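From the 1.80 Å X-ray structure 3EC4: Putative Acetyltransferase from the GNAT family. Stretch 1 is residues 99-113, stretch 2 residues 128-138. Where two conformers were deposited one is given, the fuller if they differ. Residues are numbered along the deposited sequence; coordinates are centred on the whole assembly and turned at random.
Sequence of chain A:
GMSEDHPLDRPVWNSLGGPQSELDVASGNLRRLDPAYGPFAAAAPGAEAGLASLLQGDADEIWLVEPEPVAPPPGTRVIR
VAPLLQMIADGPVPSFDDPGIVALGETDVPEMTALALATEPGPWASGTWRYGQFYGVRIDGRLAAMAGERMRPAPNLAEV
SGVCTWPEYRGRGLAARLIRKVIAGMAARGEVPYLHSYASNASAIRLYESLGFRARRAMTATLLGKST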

# COMPACT_ATOMS: atom_id res chain seq x y z
N PRO A 99 19.98 -3.20 -14.39
CA PRO A 99 19.31 -4.10 -15.32
C PRO A 99 18.87 -5.45 -14.74
O PRO A 99 18.03 -6.12 -15.36
CB PRO A 99 20.35 -4.30 -16.43
CG PRO A 99 21.43 -3.34 -16.16
CD PRO A 99 21.39 -3.00 -14.74
N GLY A 100 19.39 -5.84 -13.58
CA GLY A 100 18.91 -7.02 -12.86
C GLY A 100 17.46 -6.91 -12.35
O GLY A 100 16.86 -7.91 -11.93
N ILE A 101 16.89 -5.71 -12.37
CA ILE A 101 15.49 -5.55 -11.95
C ILE A 101 14.63 -5.72 -13.20
O ILE A 101 14.85 -5.03 -14.21
CB ILE A 101 15.23 -4.18 -11.30
CG1 ILE A 101 16.24 -3.87 -10.20
CG2 ILE A 101 13.77 -4.08 -10.76
CD1 ILE A 101 16.37 -4.96 -9.18
N VAL A 102 13.68 -6.65 -13.14
CA VAL A 102 12.79 -6.97 -14.26
C VAL A 102 11.35 -6.56 -13.97
O VAL A 102 10.87 -6.67 -12.85
CB VAL A 102 12.83 -8.51 -14.61
CG1 VAL A 102 14.25 -8.94 -15.07
CG2 VAL A 102 12.38 -9.37 -13.42
N ALA A 103 10.65 -6.03 -14.97
CA ALA A 103 9.22 -5.78 -14.85
C ALA A 103 8.46 -7.12 -14.71
O ALA A 103 8.75 -8.10 -15.40
CB ALA A 103 8.69 -5.00 -16.06
N LEU A 104 7.50 -7.16 -13.80
CA LEU A 104 6.65 -8.32 -13.63
C LEU A 104 5.33 -8.15 -14.36
O LEU A 104 4.88 -7.04 -14.62
CB LEU A 104 6.40 -8.58 -12.15
CG LEU A 104 7.72 -8.81 -11.37
CD1 LEU A 104 7.43 -9.00 -9.89
CD2 LEU A 104 8.53 -9.96 -11.96
N GLY A 105 4.67 -9.26 -14.64
CA GLY A 105 3.38 -9.21 -15.31
C GLY A 105 2.54 -10.42 -15.03
O GLY A 105 2.83 -11.18 -14.12
N GLU A 106 1.52 -10.65 -15.87
CA GLU A 106 0.53 -11.68 -15.58
C GLU A 106 1.17 -13.04 -15.37
O GLU A 106 0.71 -13.80 -14.55
CB GLU A 106 -0.50 -11.79 -16.72
CG GLU A 106 -1.81 -12.44 -16.30
CD GLU A 106 -2.84 -12.53 -17.44
OE1 GLU A 106 -2.41 -12.58 -18.62
OE2 GLU A 106 -4.07 -12.56 -17.14
N THR A 107 2.19 -13.39 -16.14
CA THR A 107 2.79 -14.71 -16.02
C THR A 107 3.47 -14.93 -14.65
O THR A 107 3.62 -16.06 -14.23
CB THR A 107 3.77 -15.05 -17.17
OG1 THR A 107 4.89 -14.14 -17.18
CG2 THR A 107 3.07 -15.02 -18.53
N ASP A 108 3.86 -13.85 -13.97
CA ASP A 108 4.51 -13.92 -12.67
C ASP A 108 3.56 -14.01 -11.48
O ASP A 108 3.99 -14.18 -10.33
CB ASP A 108 5.43 -12.70 -12.48
CG ASP A 108 6.41 -12.55 -13.62
OD1 ASP A 108 7.33 -13.38 -13.70
OD2 ASP A 108 6.26 -11.61 -14.41
N VAL A 109 2.27 -13.91 -11.76
CA VAL A 109 1.29 -13.77 -10.67
C VAL A 109 1.30 -14.93 -9.66
O VAL A 109 1.33 -14.67 -8.47
CB VAL A 109 -0.10 -13.45 -11.22
CG1 VAL A 109 -1.18 -13.57 -10.09
CG2 VAL A 109 -0.08 -12.04 -11.88
N PRO A 110 1.35 -16.19 -10.12
CA PRO A 110 1.50 -17.31 -9.13
C PRO A 110 2.68 -17.15 -8.16
O PRO A 110 2.52 -17.33 -6.93
CB PRO A 110 1.69 -18.53 -10.04
CG PRO A 110 0.91 -18.18 -11.27
CD PRO A 110 1.24 -16.73 -11.49
N GLU A 111 3.84 -16.83 -8.72
CA GLU A 111 5.03 -16.63 -7.90
C GLU A 111 4.97 -15.40 -7.02
O GLU A 111 5.50 -15.44 -5.90
CB GLU A 111 6.28 -16.56 -8.78
CG GLU A 111 6.65 -17.90 -9.31
CD GLU A 111 7.73 -17.83 -10.36
OE1 GLU A 111 7.42 -17.43 -11.53
OE2 GLU A 111 8.89 -18.18 -10.01
N MSE A 112 4.35 -14.32 -7.51
CA MSE A 112 4.12 -13.10 -6.72
C MSE A 112 3.19 -13.38 -5.57
O MSE A 112 3.40 -12.96 -4.43
CB MSE A 112 3.48 -12.03 -7.61
CG MSE A 112 4.49 -11.45 -8.69
SE MSE A 112 3.52 -10.38 -10.02
CE MSE A 112 3.28 -8.80 -8.99
N THR A 113 2.14 -14.13 -5.87
CA THR A 113 1.20 -14.55 -4.84
C THR A 113 1.83 -15.40 -3.74
O THR A 113 1.57 -15.16 -2.55
CB THR A 113 0.01 -15.23 -5.50
OG1 THR A 113 -0.72 -14.24 -6.22
CG2 THR A 113 -0.88 -15.88 -4.42
N THR A 128 -4.38 -7.62 -6.71
CA THR A 128 -3.51 -6.55 -6.20
C THR A 128 -2.36 -6.23 -7.19
O THR A 128 -1.94 -5.08 -7.30
CB THR A 128 -2.97 -6.92 -4.81
OG1 THR A 128 -4.06 -7.16 -3.91
CG2 THR A 128 -2.07 -5.80 -4.25
N TRP A 129 -1.88 -7.23 -7.92
CA TRP A 129 -0.81 -7.00 -8.90
C TRP A 129 -1.25 -6.05 -9.99
O TRP A 129 -0.40 -5.53 -10.72
CB TRP A 129 -0.35 -8.31 -9.53
CG TRP A 129 -1.40 -9.01 -10.42
CD1 TRP A 129 -2.42 -9.83 -10.01
CD2 TRP A 129 -1.50 -8.93 -11.83
NE1 TRP A 129 -3.12 -10.28 -11.08
CE2 TRP A 129 -2.58 -9.73 -12.22
CE3 TRP A 129 -0.75 -8.27 -12.83
CZ2 TRP A 129 -2.96 -9.89 -13.55
CZ3 TRP A 129 -1.13 -8.42 -14.15
CH2 TRP A 129 -2.22 -9.22 -14.51
N ARG A 130 -2.56 -5.89 -10.18
CA ARG A 130 -3.04 -4.95 -11.20
C ARG A 130 -3.08 -3.50 -10.74
O ARG A 130 -3.45 -2.64 -11.54
CB ARG A 130 -4.43 -5.32 -11.73
CG ARG A 130 -4.64 -6.74 -12.17
CD ARG A 130 -5.97 -6.90 -12.87
NE ARG A 130 -6.02 -8.17 -13.59
CZ ARG A 130 -6.48 -9.31 -13.06
NH1 ARG A 130 -6.94 -9.36 -11.81
NH2 ARG A 130 -6.48 -10.42 -13.80
N TYR A 131 -2.71 -3.23 -9.48
CA TYR A 131 -2.87 -1.89 -8.88
C TYR A 131 -1.95 -0.91 -9.59
O TYR A 131 -2.26 0.27 -9.72
CB TYR A 131 -2.55 -1.93 -7.40
CG TYR A 131 -3.48 -1.22 -6.46
CD1 TYR A 131 -3.94 0.06 -6.72
CD2 TYR A 131 -3.87 -1.84 -5.28
CE1 TYR A 131 -4.79 0.71 -5.80
CE2 TYR A 131 -4.68 -1.22 -4.37
CZ TYR A 131 -5.15 0.04 -4.64
OH TYR A 131 -5.96 0.67 -3.71
N GLY A 132 -0.81 -1.42 -10.06
CA GLY A 132 0.17 -0.64 -10.81
C GLY A 132 1.37 -1.49 -11.19
O GLY A 132 1.29 -2.72 -11.21
N GLN A 133 2.48 -0.82 -11.48
CA GLN A 133 3.68 -1.52 -11.94
C GLN A 133 4.34 -2.26 -10.80
O GLN A 133 4.57 -1.69 -9.74
CB GLN A 133 4.69 -0.54 -12.50
CG GLN A 133 5.93 -1.20 -13.12
CD GLN A 133 5.62 -2.00 -14.35
OE1 GLN A 133 4.96 -1.49 -15.26
NE2 GLN A 133 6.05 -3.26 -14.39
N PHE A 134 4.73 -3.49 -11.08
CA PHE A 134 5.56 -4.30 -10.21
C PHE A 134 6.88 -4.69 -10.85
O PHE A 134 6.96 -4.89 -12.08
CB PHE A 134 4.78 -5.55 -9.77
CG PHE A 134 3.92 -5.31 -8.56
CD1 PHE A 134 2.71 -4.65 -8.68
CD2 PHE A 134 4.34 -5.71 -7.31
CE1 PHE A 134 1.93 -4.38 -7.55
CE2 PHE A 134 3.56 -5.44 -6.18
CZ PHE A 134 2.36 -4.79 -6.31
N TYR A 135 7.92 -4.72 -10.03
CA TYR A 135 9.24 -5.14 -10.44
C TYR A 135 9.69 -6.28 -9.53
O TYR A 135 9.20 -6.43 -8.39
CB TYR A 135 10.21 -3.96 -10.35
CG TYR A 135 9.97 -2.88 -11.40
CD1 TYR A 135 10.39 -3.06 -12.69
CD2 TYR A 135 9.29 -1.71 -11.10
CE1 TYR A 135 10.19 -2.09 -13.66
CE2 TYR A 135 9.08 -0.73 -12.07
CZ TYR A 135 9.54 -0.94 -13.35
OH TYR A 135 9.33 0.00 -14.36
N GLY A 136 10.62 -7.07 -10.05
CA GLY A 136 11.14 -8.19 -9.31
C GLY A 136 12.61 -8.38 -9.57
O GLY A 136 13.16 -7.81 -10.48
N VAL A 137 13.18 -9.24 -8.75
CA VAL A 137 14.51 -9.77 -8.99
C VAL A 137 14.42 -11.28 -8.93
O VAL A 137 13.75 -11.84 -8.05
CB VAL A 137 15.58 -9.27 -7.98
CG1 VAL A 137 16.95 -9.78 -8.38
CG2 VAL A 137 15.59 -7.75 -7.91
N ARG A 138 15.10 -11.93 -9.88
CA ARG A 138 15.14 -13.39 -9.95
C ARG A 138 16.52 -13.89 -9.59
O ARG A 138 17.51 -13.32 -10.02
CB ARG A 138 14.74 -13.90 -11.34
CG ARG A 138 13.29 -13.56 -11.68
CD ARG A 138 12.59 -14.62 -12.52
NE ARG A 138 11.14 -14.44 -12.44
CZ ARG A 138 10.27 -15.32 -11.93
NH1 ARG A 138 10.66 -16.50 -11.47
NH2 ARG A 138 8.97 -15.03 -11.90
O HOH W 1 16.52 -10.48 -11.92
O HOH W 2 3.43 -4.96 -13.31
O HOH W 3 -5.22 -9.77 -16.49
O HOH W 4 10.13 -12.74 -14.32

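Stretch 2 meets stretch 1 first through Trp129, in the 3-10 segment that opens it, and then along a short antiparallel strand pairing, the whole contact burying 845 Å². The indole of Trp129 packs against Val109 in the helix of stretch 1. Val109 CG2 sits 3.4 Å from Trp129 CE2, over one face of the ring and almost on the normal of its five-membered ring, a CH-pi contact. Glu106 CG approaches Trp129 CH2 at 3.7 Å, so the aliphatic part of an acidic side chain also touches the indole. The methyl of selenomethionine Met112 bridges two aromatic residues, with CE 3.7 Å from Trp129 CB and 3.6 Å from Phe134 CG. Arg130 reaches stretch 1 through a water that joins its NH2 to Glu106 OE2.

From Phe134 onward the backbones pair. Phe134 O accepts a nearly linear bond from Leu104 N (2.9 Å), while a water takes the place of a second direct bond in this pair, donating to Leu104 O and accepting from Phe134 N. Tyr135 faces Ala103 in a non-hydrogen-bonded pair, their side chains on the same face of the sheet; Ile101 CG2 packs against Tyr135 CB at 3.6 Å. Gly136 and Val102 form the hydrogen-bonded pair, Val102 N to Gly136 O at 2.9 Å and Gly136 N to Val102 O at 2.8 Å. Having no side chain, Gly136 leaves space for Leu104, whose CG lies 3.6 Å from Gly136 N; a CB here would clash with Leu104 CD1.

Val137 CG2 touches Ile101 CD1 at 3.2 Å, a tight apolar contact. Beyond it, a water connects Arg138 N to Gly100 O. The Arg138 guanidinium makes salt bridges with two acids, NH2 to Asp108 OD1 (2.9 Å) and NH1 to Glu111 OE2 (2.8 Å), both in the plane's edge region, where its N-H groups point.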